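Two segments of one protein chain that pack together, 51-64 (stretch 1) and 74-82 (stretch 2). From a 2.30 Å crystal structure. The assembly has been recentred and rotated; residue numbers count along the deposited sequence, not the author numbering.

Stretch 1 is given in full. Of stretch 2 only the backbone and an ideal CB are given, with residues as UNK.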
# COMPACT_ATOMS: atom_id res chain seq x y z
N ASN A 51 -11.53 7.15 -28.82
CA ASN A 51 -10.19 7.66 -29.16
C ASN A 51 -9.50 8.04 -27.85
O ASN A 51 -10.17 8.21 -26.82
CB ASN A 51 -10.26 8.88 -30.07
CG ASN A 51 -10.92 10.06 -29.40
OD1 ASN A 51 -12.15 10.13 -29.30
ND2 ASN A 51 -10.11 10.98 -28.92
N GLU A 52 -8.18 8.21 -27.88
CA GLU A 52 -7.45 8.54 -26.65
C GLU A 52 -7.87 9.77 -25.85
O GLU A 52 -7.82 9.74 -24.61
CB GLU A 52 -5.93 8.62 -26.89
CG GLU A 52 -5.50 8.99 -28.26
CD GLU A 52 -4.83 7.84 -28.95
OE1 GLU A 52 -5.55 7.05 -29.60
OE2 GLU A 52 -3.59 7.70 -28.82
N GLU A 53 -8.28 10.84 -26.51
CA GLU A 53 -8.68 12.01 -25.74
C GLU A 53 -9.96 11.71 -24.98
O GLU A 53 -10.13 12.15 -23.84
CB GLU A 53 -8.87 13.23 -26.64
CG GLU A 53 -9.37 14.48 -25.91
CD GLU A 53 -8.53 14.83 -24.68
OE1 GLU A 53 -7.29 14.86 -24.78
OE2 GLU A 53 -9.12 15.09 -23.60
N LYS A 54 -10.85 10.93 -25.59
CA LYS A 54 -12.10 10.61 -24.92
C LYS A 54 -11.90 9.63 -23.79
O LYS A 54 -12.66 9.62 -22.83
CB LYS A 54 -13.14 10.08 -25.92
CG LYS A 54 -14.04 11.16 -26.51
CD LYS A 54 -15.47 10.65 -26.64
CE LYS A 54 -16.49 11.79 -26.74
NZ LYS A 54 -17.89 11.27 -26.74
N VAL A 55 -10.86 8.80 -23.91
CA VAL A 55 -10.54 7.81 -22.89
C VAL A 55 -10.02 8.57 -21.67
O VAL A 55 -10.47 8.34 -20.54
CB VAL A 55 -9.45 6.83 -23.37
CG1 VAL A 55 -9.23 5.75 -22.33
CG2 VAL A 55 -9.85 6.20 -24.68
N LYS A 56 -9.07 9.47 -21.93
CA LYS A 56 -8.47 10.31 -20.90
C LYS A 56 -9.58 11.02 -20.13
O LYS A 56 -9.50 11.18 -18.90
CB LYS A 56 -7.51 11.33 -21.54
CG LYS A 56 -6.77 12.25 -20.55
CD LYS A 56 -5.83 13.21 -21.30
CE LYS A 56 -5.19 14.28 -20.41
NZ LYS A 56 -3.89 13.89 -19.81
N GLU A 57 -10.61 11.44 -20.83
CA GLU A 57 -11.72 12.12 -20.17
C GLU A 57 -12.40 11.14 -19.23
O GLU A 57 -12.74 11.47 -18.11
CB GLU A 57 -12.73 12.63 -21.19
CG GLU A 57 -12.26 13.84 -21.98
CD GLU A 57 -13.34 14.39 -22.90
OE1 GLU A 57 -13.73 13.69 -23.86
OE2 GLU A 57 -13.79 15.52 -22.66
N GLU A 58 -12.59 9.92 -19.70
CA GLU A 58 -13.27 8.95 -18.89
C GLU A 58 -12.50 8.56 -17.61
O GLU A 58 -13.08 8.53 -16.52
CB GLU A 58 -13.58 7.71 -19.73
CG GLU A 58 -14.79 6.93 -19.23
CD GLU A 58 -14.99 5.62 -19.97
OE1 GLU A 58 -14.90 5.62 -21.23
OE2 GLU A 58 -15.25 4.60 -19.30
N VAL A 59 -11.21 8.28 -17.74
CA VAL A 59 -10.42 7.90 -16.58
C VAL A 59 -10.33 9.10 -15.66
O VAL A 59 -10.25 8.97 -14.44
CB VAL A 59 -8.99 7.38 -17.00
CG1 VAL A 59 -9.14 6.16 -17.90
CG2 VAL A 59 -8.22 8.45 -17.74
N GLU A 60 -10.40 10.28 -16.27
CA GLU A 60 -10.35 11.53 -15.54
C GLU A 60 -11.50 11.48 -14.55
O GLU A 60 -11.32 11.81 -13.38
CB GLU A 60 -10.52 12.70 -16.49
CG GLU A 60 -9.43 13.74 -16.37
CD GLU A 60 -9.17 14.44 -17.69
OE1 GLU A 60 -10.15 14.91 -18.33
OE2 GLU A 60 -7.99 14.52 -18.09
N GLU A 61 -12.66 11.06 -15.03
CA GLU A 61 -13.84 10.92 -14.19
C GLU A 61 -13.65 9.83 -13.13
O GLU A 61 -14.06 10.01 -11.98
CB GLU A 61 -15.05 10.59 -15.04
CG GLU A 61 -15.73 11.79 -15.59
CD GLU A 61 -16.28 12.65 -14.48
OE1 GLU A 61 -17.11 12.12 -13.70
OE2 GLU A 61 -15.87 13.83 -14.39
N MET A 62 -13.06 8.70 -13.52
CA MET A 62 -12.82 7.60 -12.58
C MET A 62 -12.00 8.11 -11.40
O MET A 62 -12.29 7.79 -10.25
CB MET A 62 -12.05 6.48 -13.28
CG MET A 62 -12.82 5.79 -14.39
SD MET A 62 -11.73 4.67 -15.30
CE MET A 62 -12.30 4.87 -17.03
N CYS A 63 -10.99 8.91 -11.70
CA CYS A 63 -10.11 9.50 -10.71
C CYS A 63 -10.92 10.42 -9.83
O CYS A 63 -10.90 10.31 -8.60
CB CYS A 63 -9.01 10.34 -11.40
SG CYS A 63 -7.64 9.44 -12.14
N LYS A 64 -11.63 11.34 -10.49
CA LYS A 64 -12.43 12.34 -9.82
C LYS A 64 -13.42 11.76 -8.86
O LYS A 64 -13.63 12.33 -7.80
CB LYS A 64 -13.19 13.21 -10.82
CG LYS A 64 -13.99 14.34 -10.15
CD LYS A 64 -14.90 15.07 -11.13
CE LYS A 64 -14.12 15.65 -12.30
NZ LYS A 64 -13.11 16.65 -11.85
N UNK A 74 -2.46 13.85 -5.97
CA UNK A 74 -2.18 14.50 -7.24
C UNK A 74 -2.15 13.28 -8.15
O UNK A 74 -1.83 12.17 -7.69
CB UNK A 74 -0.90 15.33 -7.26
N UNK A 75 -2.51 13.44 -9.42
CA UNK A 75 -2.48 12.30 -10.33
C UNK A 75 -2.30 12.75 -11.77
O UNK A 75 -2.53 13.91 -12.08
CB UNK A 75 -3.76 11.48 -10.20
N UNK A 76 -1.84 11.85 -12.62
CA UNK A 76 -1.67 12.15 -14.03
C UNK A 76 -2.06 10.95 -14.87
O UNK A 76 -1.87 9.81 -14.44
CB UNK A 76 -0.23 12.57 -14.33
N UNK A 77 -2.60 11.21 -16.06
CA UNK A 77 -3.09 10.17 -16.96
C UNK A 77 -2.49 10.12 -18.37
O UNK A 77 -2.52 11.11 -19.11
CB UNK A 77 -4.61 10.33 -17.09
N UNK A 78 -1.98 8.96 -18.74
CA UNK A 78 -1.42 8.74 -20.07
C UNK A 78 -2.29 7.67 -20.73
O UNK A 78 -2.60 6.65 -20.12
CB UNK A 78 0.05 8.32 -20.01
N UNK A 79 -2.70 7.92 -21.97
CA UNK A 79 -3.54 6.97 -22.69
C UNK A 79 -2.86 6.55 -23.99
O UNK A 79 -2.50 7.40 -24.81
CB UNK A 79 -4.92 7.57 -22.98
N UNK A 80 -2.65 5.25 -24.15
CA UNK A 80 -2.03 4.74 -25.36
C UNK A 80 -2.98 3.76 -26.01
O UNK A 80 -3.57 2.93 -25.32
CB UNK A 80 -0.68 4.08 -25.06
N UNK A 81 -3.12 3.86 -27.33
CA UNK A 81 -3.99 2.92 -28.03
C UNK A 81 -3.24 1.62 -28.23
O UNK A 81 -2.07 1.62 -28.64
CB UNK A 81 -4.46 3.49 -29.37
N UNK A 82 -3.90 0.51 -27.92
CA UNK A 82 -3.27 -0.79 -28.09
C UNK A 82 -3.40 -1.10 -29.56
O UNK A 82 -4.50 -1.10 -30.12
CB UNK A 82 -3.90 -1.87 -27.21

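Residues Glu52 to Lys64 of stretch 1 are helical, and the helix runs on; Asn51 is at its N-cap position. Positions 74 to 81 are in a strand that begins earlier. It runs roughly antiparallel to the helix, at 141° between their directions, and the axes come within 8.1 Å. Positions 75, 77 and 79 point their CA-to-CB bonds toward the helix, while 76, 78 and 80 point away.

Position 74 has extended backbone angles, and its ideal CB has nothing of the helix within 5.5 Å. Many residues would fit. The residue is Asp74, whose carboxylate oxygens are hydrogen-bonded elsewhere in the structure.

Position 75 points toward the last helical turn of the stretch. Its ideal CB lies 4.8 Å from Cys63 SG. The gap is wide, since its CA is 8.1 Å from Cys63 CA. A long or flat apolar side chain would fill it: leucine, methionine, phenylalanine or tyrosine. The residue is Tyr75, with chi1 at p. Its ring places one face over Cys63. Cys63 SG is 3.9 Å from the centroid of the Tyr75 ring and Cys63 CB 3.8 Å, a sulfur-aromatic and a CH-pi contact on the same face. The hydroxyl ends near the helix backbone, 4.0 Å between Tyr75 OH and Glu60 O, too far for a hydrogen bond.

Position 76 points away, into space that stretch 1 leaves open. A polar or charged residue would do, as would many others. It is Glu76.

Position 77 faces the middle of the helix. Its ideal CB is 4.1 Å from Val59 CG2 and 4.5 Å from Lys56 CG. The extended backbone suits a beta-branched residue, and valine, isoleucine or leucine would match the apolar surface. The residue is Ile77, with chi1 at m and chi2 at t. Ile77 CG2 lies 3.1 Å from Val59 CG2, unusually short for two methyl groups. Ile77 CD1 reaches further along the helix, lying 3.8 Å from Glu60 CA and 4.0 Å from Cys63 SG. Lys56 NZ gives a weak hydrogen bond of 3.2 Å to Ile77 O.

Position 78 points away. Stretch 1 sets no limit, so many residues would suit, polar ones among them. It is Lys78.

Position 79 points at the first helical turn, where its CA is 5.8 Å from Glu52 CA. The ideal CB is 4.0 Å from Glu52 O and 4.6 Å from Val55 CB. With the backbones this close, a compact side chain such as alanine, valine or threonine looks suitable. The residue is Val79, with chi1 at t. Val79 CG1 lies 3.7 Å from both Glu52 CB and Val55 CB, and Val79 CG2 lies 3.7 Å from Lys56 N.

Position 80 points away again, and a polar residue is natural. It is Glu80.

Position 81 points sideways. Its ideal CB is 3.7 Å from Glu52 OE1, so a basic or polar residue could suit. It is Lys81, but its end leads away from the helix.

Position 82 is out of reach and open to many residues. It is Ile82.

Stretch 2, residues 74-82: DYEIKVEKI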
# COMPACT_ATOMS: atom_id res chain seq x y z
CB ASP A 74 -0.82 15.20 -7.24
CG ASP A 74 -0.91 16.66 -6.82
OD1 ASP A 74 -2.03 17.23 -6.83
OD2 ASP A 74 0.15 17.25 -6.49
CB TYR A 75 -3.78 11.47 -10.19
CG TYR A 75 -5.02 12.19 -10.62
CD1 TYR A 75 -5.37 12.28 -11.97
CD2 TYR A 75 -5.85 12.81 -9.69
CE1 TYR A 75 -6.51 12.97 -12.39
CE2 TYR A 75 -7.00 13.51 -10.10
CZ TYR A 75 -7.33 13.59 -11.44
OH TYR A 75 -8.48 14.25 -11.84
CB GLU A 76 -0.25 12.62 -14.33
CG GLU A 76 0.87 11.79 -13.75
CD GLU A 76 2.24 12.33 -14.15
OE1 GLU A 76 2.54 12.33 -15.37
OE2 GLU A 76 3.01 12.75 -13.25
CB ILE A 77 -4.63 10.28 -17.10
CG1 ILE A 77 -5.27 10.30 -15.71
CG2 ILE A 77 -5.17 9.13 -17.95
CD1 ILE A 77 -6.63 10.97 -15.68
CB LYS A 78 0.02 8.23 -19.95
CG LYS A 78 0.94 9.19 -19.20
CD LYS A 78 2.12 8.49 -18.53
CE LYS A 78 2.89 9.45 -17.61
NZ LYS A 78 3.97 8.78 -16.84
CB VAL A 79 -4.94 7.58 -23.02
CG1 VAL A 79 -5.78 6.61 -23.83
CG2 VAL A 79 -5.66 7.94 -21.74
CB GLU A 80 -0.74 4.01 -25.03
CG GLU A 80 0.38 4.88 -24.54
CD GLU A 80 1.64 4.07 -24.28
OE1 GLU A 80 1.55 3.10 -23.49
OE2 GLU A 80 2.70 4.40 -24.86
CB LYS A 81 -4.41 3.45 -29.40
CG LYS A 81 -5.12 2.38 -30.24
CD LYS A 81 -5.70 2.93 -31.53
CE LYS A 81 -6.35 1.82 -32.34
NZ LYS A 81 -7.38 1.09 -31.54
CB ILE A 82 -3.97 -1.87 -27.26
CG1 ILE A 82 -3.88 -1.51 -25.78
CG2 ILE A 82 -3.30 -3.22 -27.51
CD1 ILE A 82 -4.94 -2.15 -24.94
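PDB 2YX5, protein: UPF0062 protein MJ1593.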